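Local coordinates for putative lipoprotein (PDB 3OQQ), which is of unknown function but is probably an extracellular lipoprotein that binds calcium ions, at residues A[20-25]-A[38-43]; A[119-124]-A[158-163]; A[173-178]-A[302-307]; A[198-203]-A[321-326]. One frame throughout, in Å; residues are numbered along the deposited sequence.

Contacts 1, 2 and 3 are antiparallel strand pairings that follow one another across neighbouring strands: contacts 1 and 2 touch through G39 and F122, and contacts 2 and 3 through T159 and E175. Contact 1 is the most buried, an aliphatic hairpin broken by a bulge. Contacts 2 and 3 are only partly buried; contact 2 puts an exposed tyrosine ring against a turn, while contact 3 carries a salt bridge on one face and leucines on the other. Contact 4 has no strand pairing. There helix 314-328 meets a loop through apolar side chains and a water, and the same helix sends R324 to E160 of contact 2 and F323 to E174 of contact 3.

Contact 1. Residues A[20-25]-A[38-43]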
loop_
_atom_site.group_PDB
_atom_site.type_symbol
_atom_site.label_atom_id
_atom_site.label_comp_id
_atom_site.label_asym_id
_atom_site.label_seq_id
_atom_site.Cartn_x
_atom_site.Cartn_y
_atom_site.Cartn_z
ATOM N N SER A 20 19.009 -21.233 -2.362
ATOM C CA SER A 20 19.740 -20.759 -3.541
ATOM C C SER A 20 19.025 -21.054 -4.882
ATOM O O SER A 20 19.340 -20.387 -5.856
ATOM C CB SER A 20 21.154 -21.326 -3.570
ATOM O OG SER A 20 21.153 -22.742 -3.621
ATOM N N THR A 21 18.041 -21.988 -4.934
ATOM C CA THR A 21 17.360 -22.257 -6.209
ATOM C C THR A 21 16.186 -21.326 -6.434
ATOM O O THR A 21 15.753 -21.134 -7.582
ATOM C CB THR A 21 16.894 -23.714 -6.313
ATOM O OG1 THR A 21 16.606 -23.967 -7.692
ATOM C CG2 THR A 21 15.626 -24.003 -5.472
ATOM N N LEU A 22 15.635 -20.784 -5.343
ATOM C CA LEU A 22 14.463 -19.918 -5.414
ATOM C C LEU A 22 14.784 -18.636 -6.184
ATOM O O LEU A 22 15.940 -18.189 -6.216
ATOM C CB LEU A 22 13.924 -19.622 -4.014
ATOM C CG LEU A 22 13.764 -20.843 -3.101
ATOM C CD1 LEU A 22 13.318 -20.425 -1.738
ATOM C CD2 LEU A 22 12.781 -21.824 -3.670
ATOM N N VAL A 23 13.769 -18.099 -6.879
ATOM C CA VAL A 23 13.969 -16.947 -7.749
ATOM C C VAL A 23 13.172 -15.718 -7.265
ATOM O O VAL A 23 12.204 -15.838 -6.518
ATOM C CB VAL A 23 13.646 -17.295 -9.241
ATOM C CG1 VAL A 23 14.554 -18.417 -9.761
ATOM C CG2 VAL A 23 12.169 -17.657 -9.439
ATOM N N ASN A 24 13.566 -14.547 -7.756
ATOM C CA ASN A 24 12.881 -13.296 -7.471
ATOM C C ASN A 24 12.403 -12.699 -8.777
ATOM O O ASN A 24 13.136 -12.741 -9.755
ATOM C CB ASN A 24 13.804 -12.359 -6.724
ATOM C CG ASN A 24 14.145 -12.875 -5.355
ATOM O OD1 ASN A 24 13.281 -13.283 -4.583
ATOM N ND2 ASN A 24 15.418 -12.919 -5.044
ATOM N N VAL A 25 11.148 -12.212 -8.813
ATOM C CA VAL A 25 10.547 -11.620 -10.013
ATOM C C VAL A 25 10.305 -10.133 -9.744
ATOM O O VAL A 25 9.737 -9.787 -8.703
ATOM C CB VAL A 25 9.258 -12.363 -10.442
ATOM C CG1 VAL A 25 8.662 -11.756 -11.716
ATOM C CG2 VAL A 25 9.525 -13.866 -10.616
ATOM N N VAL A 38 7.188 -10.828 -6.623
ATOM C CA VAL A 38 7.096 -12.117 -5.930
ATOM C C VAL A 38 8.544 -12.576 -5.644
ATOM O O VAL A 38 9.416 -12.470 -6.507
ATOM C CB VAL A 38 6.202 -13.162 -6.684
ATOM C CG1 VAL A 38 6.790 -13.579 -8.018
ATOM C CG2 VAL A 38 5.891 -14.381 -5.819
ATOM N N GLY A 39 8.790 -12.949 -4.392
ATOM C CA GLY A 39 10.101 -13.374 -3.916
ATOM C C GLY A 39 10.148 -14.823 -3.494
ATOM O O GLY A 39 9.104 -15.416 -3.190
ATOM N N ASP A 40 11.385 -15.396 -3.483
ATOM C CA ASP A 40 11.735 -16.766 -3.076
ATOM C C ASP A 40 10.765 -17.827 -3.655
ATOM O O ASP A 40 10.223 -18.658 -2.924
ATOM C CB ASP A 40 11.826 -16.853 -1.527
ATOM C CG ASP A 40 13.029 -16.103 -0.964
ATOM O OD1 ASP A 40 14.116 -16.169 -1.584
ATOM O OD2 ASP A 40 12.891 -15.475 0.105
ATOM N N VAL A 41 10.597 -17.795 -4.989
ATOM C CA VAL A 41 9.712 -18.660 -5.776
ATOM C C VAL A 41 10.434 -19.905 -6.236
ATOM O O VAL A 41 11.475 -19.803 -6.877
ATOM C CB VAL A 41 9.187 -17.871 -7.008
ATOM C CG1 VAL A 41 8.188 -18.683 -7.824
ATOM C CG2 VAL A 41 8.589 -16.540 -6.582
ATOM N N LEU A 42 9.854 -21.075 -5.965
ATOM C CA LEU A 42 10.410 -22.336 -6.444
ATOM C C LEU A 42 9.875 -22.585 -7.857
ATOM O O LEU A 42 8.658 -22.540 -8.071
ATOM C CB LEU A 42 10.043 -23.485 -5.479
ATOM C CG LEU A 42 10.254 -24.921 -5.956
ATOM C CD1 LEU A 42 11.729 -25.236 -6.164
ATOM C CD2 LEU A 42 9.647 -25.889 -4.984
ATOM N N VAL A 43 10.779 -22.818 -8.819
ATOM C CA VAL A 43 10.392 -23.108 -10.201
ATOM C C VAL A 43 10.896 -24.492 -10.530
ATOM O O VAL A 43 12.071 -24.662 -10.831
ATOM C CB VAL A 43 10.866 -22.056 -11.247
ATOM C CG1 VAL A 43 10.306 -22.372 -12.634
ATOM C CG2 VAL A 43 10.486 -20.638 -10.832
HETATM O O HOH W 1 13.538 -22.425 -8.447
#
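The carbonyl oxygen of V41 is approached by two residues of the facing segment: V23 N donates to V41 O at 2.9 Å, and the CA-H of L22 leans on the same atom, with L22 CA 3.3 Å from V41 O. In return V41 N gives V23 O an almost straight bond (178°). One step further the pairing slips. D40, with positive phi, is inserted beside V41 so that both face V23, a G1 beta bulge in the hairpin of strands 23-26 and 36-41. Past the bulge, V25 N reaches V38 O at 2.9 Å. D40 N lies near V23 O at too poor an angle to bond and turns instead to N24 OD1, 3.0 Å away. N24 has CG anti to its carbonyl carbon (chi1 -66°), and its amide oxygen bends across to the bulge. An alanine here would probably leave D40 N without its side-chain acceptor and the bulge less firmly fixed. L22 rests its CB on the D40 backbone while its CD2 meets L42 CB at 3.7 Å. V23 CG2 touches V43 CG2 at 3.7 Å, the two side chains crossing at about a right angle, and V25 lies alongside V38; L103 of strand 96-104 packs on V25, V41 and V43. Where the strands part, a water links T21 O (2.7 Å) to V43 N (2.8 Å).

Contact 2. Residues A[119-124]-A[158-163]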
loop_
_atom_site.group_PDB
_atom_site.type_symbol
_atom_site.label_atom_id
_atom_site.label_comp_id
_atom_site.label_asym_id
_atom_site.label_seq_id
_atom_site.Cartn_x
_atom_site.Cartn_y
_atom_site.Cartn_z
ATOM N N GLY A 119 12.785 -22.090 1.464
ATOM C CA GLY A 119 12.339 -20.707 1.540
ATOM C C GLY A 119 10.863 -20.567 1.253
ATOM O O GLY A 119 10.289 -21.361 0.498
ATOM N N TYR A 120 10.247 -19.551 1.856
ATOM C CA TYR A 120 8.826 -19.263 1.716
ATOM C C TYR A 120 8.554 -18.286 0.598
ATOM O O TYR A 120 9.137 -17.202 0.560
ATOM C CB TYR A 120 8.258 -18.692 3.022
ATOM C CG TYR A 120 8.481 -19.540 4.253
ATOM C CD1 TYR A 120 7.939 -20.821 4.353
ATOM C CD2 TYR A 120 9.146 -19.028 5.362
ATOM C CE1 TYR A 120 8.109 -21.591 5.506
ATOM C CE2 TYR A 120 9.314 -19.786 6.521
ATOM C CZ TYR A 120 8.800 -21.070 6.585
ATOM O OH TYR A 120 8.968 -21.813 7.727
ATOM N N LEU A 121 7.606 -18.625 -0.267
ATOM C CA LEU A 121 7.214 -17.721 -1.341
ATOM C C LEU A 121 6.502 -16.510 -0.707
ATOM O O LEU A 121 5.745 -16.671 0.251
ATOM C CB LEU A 121 6.310 -18.462 -2.362
ATOM C CG LEU A 121 5.771 -17.652 -3.560
ATOM C CD1 LEU A 121 5.727 -18.486 -4.809
ATOM C CD2 LEU A 121 4.393 -17.125 -3.282
ATOM N N PHE A 122 6.772 -15.305 -1.220
ATOM C CA PHE A 122 6.092 -14.119 -0.709
ATOM C C PHE A 122 5.718 -13.207 -1.848
ATOM O O PHE A 122 6.486 -13.065 -2.803
ATOM C CB PHE A 122 6.894 -13.373 0.383
ATOM C CG PHE A 122 8.220 -12.742 0.004
ATOM C CD1 PHE A 122 9.399 -13.477 0.059
ATOM C CD2 PHE A 122 8.295 -11.395 -0.336
ATOM C CE1 PHE A 122 10.634 -12.887 -0.266
ATOM C CE2 PHE A 122 9.522 -10.798 -0.651
ATOM C CZ PHE A 122 10.687 -11.545 -0.613
ATOM N N TYR A 123 4.495 -12.667 -1.789
ATOM C CA TYR A 123 3.982 -11.698 -2.743
ATOM C C TYR A 123 4.312 -10.310 -2.214
ATOM O O TYR A 123 4.380 -10.127 -0.996
ATOM C CB TYR A 123 2.477 -11.872 -2.925
ATOM C CG TYR A 123 2.104 -13.119 -3.678
ATOM C CD1 TYR A 123 2.139 -13.155 -5.071
ATOM C CD2 TYR A 123 1.683 -14.262 -3.005
ATOM C CE1 TYR A 123 1.793 -14.310 -5.775
ATOM C CE2 TYR A 123 1.324 -15.420 -3.699
ATOM C CZ TYR A 123 1.388 -15.442 -5.083
ATOM O OH TYR A 123 1.037 -16.580 -5.768
ATOM N N HIS A 124 4.529 -9.339 -3.100
ATOM C CA HIS A 124 4.881 -8.004 -2.645
ATOM C C HIS A 124 4.156 -6.945 -3.455
ATOM O O HIS A 124 4.179 -6.989 -4.698
ATOM C CB HIS A 124 6.427 -7.784 -2.734
ATOM C CG HIS A 124 6.889 -6.412 -2.318
ATOM N ND1 HIS A 124 7.657 -5.631 -3.152
ATOM C CD2 HIS A 124 6.695 -5.747 -1.150
ATOM C CE1 HIS A 124 7.908 -4.517 -2.475
ATOM N NE2 HIS A 124 7.357 -4.551 -1.259
ATOM N N VAL A 158 2.880 -10.688 1.638
ATOM C CA VAL A 158 2.109 -11.847 2.065
ATOM C C VAL A 158 3.024 -13.051 1.852
ATOM O O VAL A 158 3.379 -13.368 0.720
ATOM C CB VAL A 158 0.747 -11.963 1.339
ATOM C CG1 VAL A 158 0.099 -13.328 1.593
ATOM C CG2 VAL A 158 -0.186 -10.846 1.782
ATOM N N THR A 159 3.444 -13.681 2.944
ATOM C CA THR A 159 4.347 -14.828 2.935
ATOM C C THR A 159 3.550 -16.103 3.146
ATOM O O THR A 159 2.678 -16.151 4.022
ATOM C CB THR A 159 5.370 -14.639 4.052
ATOM O OG1 THR A 159 5.979 -13.359 3.909
ATOM C CG2 THR A 159 6.421 -15.755 4.112
ATOM N N GLU A 160 3.847 -17.130 2.345
ATOM C CA GLU A 160 3.213 -18.426 2.490
ATOM C C GLU A 160 4.144 -19.300 3.327
ATOM O O GLU A 160 5.091 -19.880 2.788
ATOM C CB GLU A 160 2.879 -19.023 1.120
ATOM C CG GLU A 160 1.830 -18.201 0.390
ATOM C CD GLU A 160 1.417 -18.700 -0.976
ATOM O OE1 GLU A 160 1.785 -19.834 -1.344
ATOM O OE2 GLU A 160 0.668 -17.977 -1.663
ATOM N N CYS A 161 3.941 -19.306 4.663
ATOM C CA CYS A 161 4.752 -20.091 5.611
ATOM C C CYS A 161 4.331 -21.568 5.525
ATOM O O CYS A 161 3.680 -22.116 6.428
ATOM C CB CYS A 161 4.650 -19.552 7.035
ATOM S SG CYS A 161 5.182 -17.833 7.227
ATOM N N HIS A 162 4.663 -22.177 4.382
ATOM C CA HIS A 162 4.350 -23.552 4.030
ATOM C C HIS A 162 5.636 -24.364 4.048
ATOM O O HIS A 162 6.694 -23.833 3.700
ATOM C CB HIS A 162 3.694 -23.602 2.629
ATOM C CG HIS A 162 2.445 -22.773 2.472
ATOM N ND1 HIS A 162 1.835 -22.627 1.234
ATOM C CD2 HIS A 162 1.714 -22.097 3.397
ATOM C CE1 HIS A 162 0.779 -21.856 1.439
ATOM N NE2 HIS A 162 0.671 -21.502 2.721
ATOM N N SER A 163 5.558 -25.649 4.429
ATOM C CA SER A 163 6.749 -26.509 4.467
ATOM C C SER A 163 7.354 -26.752 3.055
ATOM O O SER A 163 8.554 -27.012 2.934
ATOM C CB SER A 163 6.416 -27.843 5.124
ATOM O OG SER A 163 7.600 -28.557 5.435
HETATM O O HOH W 2 5.818 -20.902 0.249
#
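The ring of Y120 lies against the turn at C161, whose CA sits over one ring face, offset toward the rim and 3.9 Å from the centroid, a CH-pi contact. C161 SG adds a sulfur-aromatic approach, 4.6 Å from the same centroid. At the ring edge Y120 CE1 meets H162 O at 3.2 Å, while Y120 CB rests on T159 CG2. Having CG anti to its carbonyl carbon (chi1 -55°) starts the Y120 side chain toward this turn. Further along, E160 OE2 comes to the edge of the Y123 ring, 3.3 Å from CE2, with the ring and carboxylate planes 52° apart; the rest of the E160 chain runs side by side with L121. E160 N donates to L121 O at 2.9 Å, and Y123 and V158 exchange two bonds as an antiparallel hydrogen-bonded pair. Toward Y120 direct bonding gives way to a water between L121 N (2.9 Å) and E160 O (2.8 Å), next to the inverse gamma turn centred on C161. Outside the pair, R324 of helix 314-328 holds E160 OE2 in a salt bridge, E174 bonds to H162 NE2, and E160 CB lies over the centre of the H162 ring. The two strands are flanked by strand 36-41, which F122 joins through G39, and by strand 173-184, which T159 joins through E175, while I327 of helix 314-328 packs on both Y123 and V158.

Contact 3. Residues A[173-178]-A[302-307]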
loop_
_atom_site.group_PDB
_atom_site.type_symbol
_atom_site.label_atom_id
_atom_site.label_comp_id
_atom_site.label_asym_id
_atom_site.label_seq_id
_atom_site.Cartn_x
_atom_site.Cartn_y
_atom_site.Cartn_z
ATOM N N LYS A 173 0.791 -21.933 7.398
ATOM C CA LYS A 173 0.041 -20.683 7.568
ATOM C C LYS A 173 0.562 -19.590 6.654
ATOM O O LYS A 173 1.570 -19.777 5.975
ATOM C CB LYS A 173 0.060 -20.200 9.036
ATOM C CG LYS A 173 1.435 -19.888 9.615
ATOM C CD LYS A 173 1.405 -20.047 11.121
ATOM C CE LYS A 173 2.692 -19.615 11.764
ATOM N NZ LYS A 173 2.569 -19.570 13.246
ATOM N N GLU A 174 -0.158 -18.454 6.626
ATOM C CA GLU A 174 0.192 -17.245 5.887
ATOM C C GLU A 174 0.482 -16.172 6.886
ATOM O O GLU A 174 -0.046 -16.183 8.006
ATOM C CB GLU A 174 -0.940 -16.779 4.954
ATOM C CG GLU A 174 -1.327 -17.714 3.837
ATOM C CD GLU A 174 -1.949 -19.023 4.276
ATOM O OE1 GLU A 174 -2.972 -18.995 4.998
ATOM O OE2 GLU A 174 -1.391 -20.083 3.914
ATOM N N GLU A 175 1.306 -15.239 6.476
ATOM C CA GLU A 175 1.658 -14.057 7.233
ATOM C C GLU A 175 1.487 -12.885 6.341
ATOM O O GLU A 175 1.664 -12.997 5.133
ATOM C CB GLU A 175 3.096 -14.126 7.727
ATOM C CG GLU A 175 3.227 -14.673 9.125
ATOM C CD GLU A 175 4.623 -14.502 9.675
ATOM O OE1 GLU A 175 5.241 -13.437 9.422
ATOM O OE2 GLU A 175 5.090 -15.430 10.375
ATOM N N LEU A 176 1.140 -11.773 6.931
ATOM C CA LEU A 176 0.981 -10.501 6.259
ATOM C C LEU A 176 1.819 -9.504 7.012
ATOM O O LEU A 176 1.721 -9.431 8.238
ATOM C CB LEU A 176 -0.506 -10.087 6.246
ATOM C CG LEU A 176 -0.854 -8.840 5.461
ATOM C CD1 LEU A 176 -2.079 -9.061 4.691
ATOM C CD2 LEU A 176 -1.032 -7.622 6.371
ATOM N N LEU A 177 2.687 -8.796 6.300
ATOM C CA LEU A 177 3.465 -7.709 6.861
ATOM C C LEU A 177 3.089 -6.428 6.109
ATOM O O LEU A 177 3.317 -6.331 4.888
ATOM C CB LEU A 177 4.985 -7.968 6.811
ATOM C CG LEU A 177 5.882 -6.928 7.502
ATOM C CD1 LEU A 177 5.724 -7.013 9.024
ATOM C CD2 LEU A 177 7.353 -7.164 7.140
ATOM N N LEU A 178 2.486 -5.464 6.838
ATOM C CA LEU A 178 2.114 -4.163 6.305
ATOM C C LEU A 178 2.871 -3.034 6.979
ATOM O O LEU A 178 2.891 -2.951 8.204
ATOM C CB LEU A 178 0.602 -3.899 6.461
ATOM C CG LEU A 178 0.120 -2.439 6.226
ATOM C CD1 LEU A 178 0.043 -2.096 4.762
ATOM C CD2 LEU A 178 -1.203 -2.181 6.870
ATOM N N GLU A 302 3.649 -0.453 11.673
ATOM C CA GLU A 302 4.031 -1.761 11.146
ATOM C C GLU A 302 3.134 -2.825 11.759
ATOM O O GLU A 302 3.000 -2.890 12.983
ATOM C CB GLU A 302 5.509 -2.071 11.381
ATOM C CG GLU A 302 5.933 -3.384 10.737
ATOM C CD GLU A 302 7.349 -3.814 11.051
ATOM O OE1 GLU A 302 8.274 -3.362 10.340
ATOM O OE2 GLU A 302 7.539 -4.583 12.019
ATOM N N VAL A 303 2.480 -3.624 10.900
ATOM C CA VAL A 303 1.528 -4.646 11.347
ATOM C C VAL A 303 1.884 -5.989 10.753
ATOM O O VAL A 303 1.995 -6.138 9.536
ATOM C CB VAL A 303 0.059 -4.277 10.997
ATOM C CG1 VAL A 303 -0.917 -5.329 11.551
ATOM C CG2 VAL A 303 -0.315 -2.882 11.507
ATOM N N ARG A 304 2.067 -6.966 11.629
ATOM C CA ARG A 304 2.278 -8.351 11.251
ATOM C C ARG A 304 1.039 -9.131 11.673
ATOM O O ARG A 304 0.669 -9.112 12.853
ATOM C CB ARG A 304 3.550 -8.900 11.910
ATOM C CG ARG A 304 3.924 -10.302 11.460
ATOM C CD ARG A 304 5.142 -10.759 12.211
ATOM N NE ARG A 304 5.449 -12.170 11.981
ATOM C CZ ARG A 304 5.921 -12.984 12.917
ATOM N NH1 ARG A 304 6.115 -12.544 14.153
ATOM N NH2 ARG A 304 6.193 -14.251 12.628
ATOM N N LEU A 305 0.352 -9.746 10.712
ATOM C CA LEU A 305 -0.833 -10.566 11.003
ATOM C C LEU A 305 -0.493 -12.010 10.687
ATOM O O LEU A 305 -0.137 -12.303 9.547
ATOM C CB LEU A 305 -2.070 -10.114 10.213
ATOM C CG LEU A 305 -2.433 -8.634 10.286
ATOM C CD1 LEU A 305 -3.417 -8.305 9.244
ATOM C CD2 LEU A 305 -3.003 -8.250 11.640
ATOM N N ILE A 306 -0.539 -12.892 11.704
ATOM C CA ILE A 306 -0.181 -14.305 11.557
ATOM C C ILE A 306 -1.471 -15.087 11.421
ATOM O O ILE A 306 -2.352 -15.023 12.307
ATOM C CB ILE A 306 0.732 -14.806 12.718
ATOM C CG1 ILE A 306 2.022 -13.955 12.804
ATOM C CG2 ILE A 306 1.116 -16.287 12.552
ATOM C CD1 ILE A 306 2.090 -13.032 14.027
ATOM N N GLY A 307 -1.590 -15.780 10.290
ATOM C CA GLY A 307 -2.771 -16.574 9.985
ATOM C C GLY A 307 -2.959 -17.771 10.894
ATOM O O GLY A 307 -1.981 -18.332 11.396
#
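R304 runs straight out from its strand, CG anti to the backbone N (chi1 -174°) and the chain extended as far as NE, and E175, extended beyond CG, brings its carboxylate to meet it. The two sit diagonally across an antiparallel pair, strand 173-184 against strand 298-307, in which E175 faces I306 and R304 faces L177. The guanidinium grips side-on in a salt bridge: NE donates to E175 OE1 at 2.9 Å and nearly straight (170°), while NH2 reaches E175 OE2 at 2.8 Å. OE1 lies in the guanidinium plane, yet both oxygens are met from above the carboxylate plane, because the two flat groups are turned 64° apart. I306 lies on the same face, its CD1 over the rim of the guanidinium and its CG1 3.9 Å from E175 CG. K173 lies alongside I306, with NZ 3.7 Å from I306 CG2, and has a weak, long ion pair with E309. The opposite face is apolar: L176 and L305 point the same way and touch at CD2 to CD1, 3.8 Å, with L197 of strand 190-198 against both and L326 of helix 314-328 against L176. Backbone bonds hold the strands in step, two each between L176 and L305 and between L178 and V303. E174 turns its carboxylate to R316 and H162. Its own carbonyl closes the pairing: G307 N donates to E174 O at 2.8 Å.

Contact 4. Residues A[198-203]-A[321-326]; sequences DGLKSE and AAFREL
A single methyl stands almost exactly over the middle of an aromatic ring: L200 CD1 lies 3.6 Å from the centroid of F323 and 3° off the ring normal, so that all six ring carbons are at nearly equal reach. L200 has CG anti to its backbone N (chi1 -163°), and chi2 of 73° sets CD1 over the ring for this CH-pi contact. An alanine in place of F323 would remove the ring and is likely to open a gap beneath L200 CD1 and leave that leucine end freer to turn. L326 CD1 adds a second apolar contact, meeting L200 CB at 3.9 Å, the two side chains crossing at about a right angle; its CD2 lies 3.4 Å from D198 O. On the other flank A322 CB touches G199 O at 3.7 Å. No direct hydrogen bond crosses between the segments. The polar link is a water that donates to D198 O at 2.8 Å and to A322 O at 2.7 Å, tying the loop to the helix backbone. L200 is the centre of an inverse gamma turn, and its carbonyl accepts from T267 OG1, while the D198 carboxylate pairs with R332. F323 and L326 also pack on L176 of strand 173-184. Helix 314-328 thus meets the loop from strand 190-198, of a six-stranded antiparallel sheet, to strand 205-215, which pairs with strand 298-307: an apolar helix-on-loop contact.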
loop_
_atom_site.group_PDB
_atom_site.type_symbol
_atom_site.label_atom_id
_atom_site.label_comp_id
_atom_site.label_asym_id
_atom_site.label_seq_id
_atom_site.Cartn_x
_atom_site.Cartn_y
_atom_site.Cartn_z
ATOM N N ASP A 198 -9.717 -5.784 3.224
ATOM C CA ASP A 198 -11.006 -6.310 2.818
ATOM C C ASP A 198 -10.983 -7.838 2.665
ATOM O O ASP A 198 -10.122 -8.389 1.967
ATOM C CB ASP A 198 -11.428 -5.631 1.510
ATOM C CG ASP A 198 -12.918 -5.569 1.320
ATOM O OD1 ASP A 198 -13.549 -6.635 1.280
ATOM O OD2 ASP A 198 -13.456 -4.446 1.243
ATOM N N GLY A 199 -11.908 -8.500 3.362
ATOM C CA GLY A 199 -12.007 -9.955 3.335
ATOM C C GLY A 199 -11.066 -10.668 4.290
ATOM O O GLY A 199 -11.198 -11.879 4.466
ATOM N N LEU A 200 -10.102 -9.944 4.924
ATOM C CA LEU A 200 -9.227 -10.610 5.880
ATOM C C LEU A 200 -9.947 -10.703 7.233
ATOM O O LEU A 200 -9.730 -9.882 8.115
ATOM C CB LEU A 200 -7.847 -9.964 6.009
ATOM C CG LEU A 200 -6.824 -10.899 6.693
ATOM C CD1 LEU A 200 -6.376 -12.055 5.761
ATOM C CD2 LEU A 200 -5.680 -10.136 7.214
ATOM N N LYS A 201 -10.838 -11.694 7.355
ATOM C CA LYS A 201 -11.689 -11.921 8.526
ATOM C C LYS A 201 -10.892 -12.384 9.753
ATOM O O LYS A 201 -9.809 -12.950 9.607
ATOM C CB LYS A 201 -12.788 -12.942 8.183
ATOM C CG LYS A 201 -13.610 -12.542 6.959
ATOM C CD LYS A 201 -14.917 -13.281 6.897
ATOM C CE LYS A 201 -15.432 -13.414 5.484
ATOM N NZ LYS A 201 -15.216 -14.789 4.959
ATOM N N SER A 202 -11.451 -12.157 10.959
ATOM C CA SER A 202 -10.824 -12.523 12.236
ATOM C C SER A 202 -10.564 -14.050 12.314
ATOM O O SER A 202 -9.538 -14.458 12.837
ATOM C CB SER A 202 -11.672 -12.051 13.425
ATOM O OG SER A 202 -12.960 -12.641 13.433
ATOM N N GLU A 203 -11.452 -14.861 11.723
ATOM C CA GLU A 203 -11.376 -16.327 11.639
ATOM C C GLU A 203 -10.068 -16.764 10.963
ATOM O O GLU A 203 -9.617 -17.880 11.192
ATOM C CB GLU A 203 -12.580 -16.894 10.834
ATOM C CG GLU A 203 -13.951 -16.719 11.482
ATOM C CD GLU A 203 -14.650 -15.369 11.371
ATOM O OE1 GLU A 203 -14.027 -14.400 10.878
ATOM O OE2 GLU A 203 -15.817 -15.272 11.822
ATOM N N ALA A 321 -6.787 -17.768 0.054
ATOM C CA ALA A 321 -7.276 -16.853 -0.971
ATOM C C ALA A 321 -7.441 -15.436 -0.382
ATOM O O ALA A 321 -7.087 -14.469 -1.042
ATOM C CB ALA A 321 -8.597 -17.362 -1.534
ATOM N N ALA A 322 -7.932 -15.323 0.875
ATOM C CA ALA A 322 -8.106 -14.033 1.572
ATOM C C ALA A 322 -6.761 -13.295 1.752
ATOM O O ALA A 322 -6.703 -12.092 1.520
ATOM C CB ALA A 322 -8.751 -14.258 2.921
ATOM N N PHE A 323 -5.682 -14.018 2.147
ATOM C CA PHE A 323 -4.343 -13.418 2.267
ATOM C C PHE A 323 -3.806 -13.046 0.891
ATOM O O PHE A 323 -3.259 -11.963 0.731
ATOM C CB PHE A 323 -3.350 -14.360 2.971
ATOM C CG PHE A 323 -3.441 -14.317 4.472
ATOM C CD1 PHE A 323 -2.700 -13.393 5.203
ATOM C CD2 PHE A 323 -4.256 -15.213 5.163
ATOM C CE1 PHE A 323 -2.784 -13.352 6.595
ATOM C CE2 PHE A 323 -4.339 -15.171 6.561
ATOM C CZ PHE A 323 -3.621 -14.223 7.262
ATOM N N ARG A 324 -3.994 -13.927 -0.101
ATOM C CA ARG A 324 -3.476 -13.718 -1.465
ATOM C C ARG A 324 -4.140 -12.551 -2.191
ATOM O O ARG A 324 -3.439 -11.740 -2.802
ATOM C CB ARG A 324 -3.625 -14.980 -2.306
ATOM C CG ARG A 324 -2.505 -15.986 -2.120
ATOM C CD ARG A 324 -2.733 -17.170 -3.041
ATOM N NE ARG A 324 -1.799 -18.256 -2.765
ATOM C CZ ARG A 324 -1.949 -19.503 -3.193
ATOM N NH1 ARG A 324 -3.005 -19.840 -3.922
ATOM N NH2 ARG A 324 -1.045 -20.425 -2.892
ATOM N N GLU A 325 -5.479 -12.463 -2.108
ATOM C CA GLU A 325 -6.295 -11.432 -2.746
ATOM C C GLU A 325 -5.993 -10.034 -2.213
ATOM O O GLU A 325 -6.311 -9.066 -2.900
ATOM C CB GLU A 325 -7.793 -11.754 -2.590
ATOM C CG GLU A 325 -8.286 -12.752 -3.621
ATOM C CD GLU A 325 -8.448 -12.159 -5.004
ATOM O OE1 GLU A 325 -9.504 -11.537 -5.270
ATOM O OE2 GLU A 325 -7.494 -12.273 -5.806
ATOM N N LEU A 326 -5.365 -9.898 -1.028
ATOM C CA LEU A 326 -4.998 -8.554 -0.552
ATOM C C LEU A 326 -3.882 -7.962 -1.421
ATOM O O LEU A 326 -3.801 -6.738 -1.564
ATOM C CB LEU A 326 -4.582 -8.538 0.941
ATOM C CG LEU A 326 -5.697 -8.895 1.914
ATOM C CD1 LEU A 326 -5.150 -9.124 3.291
ATOM C CD2 LEU A 326 -6.769 -7.819 1.939
HETATM O O HOH W 3 -9.042 -10.822 1.030
#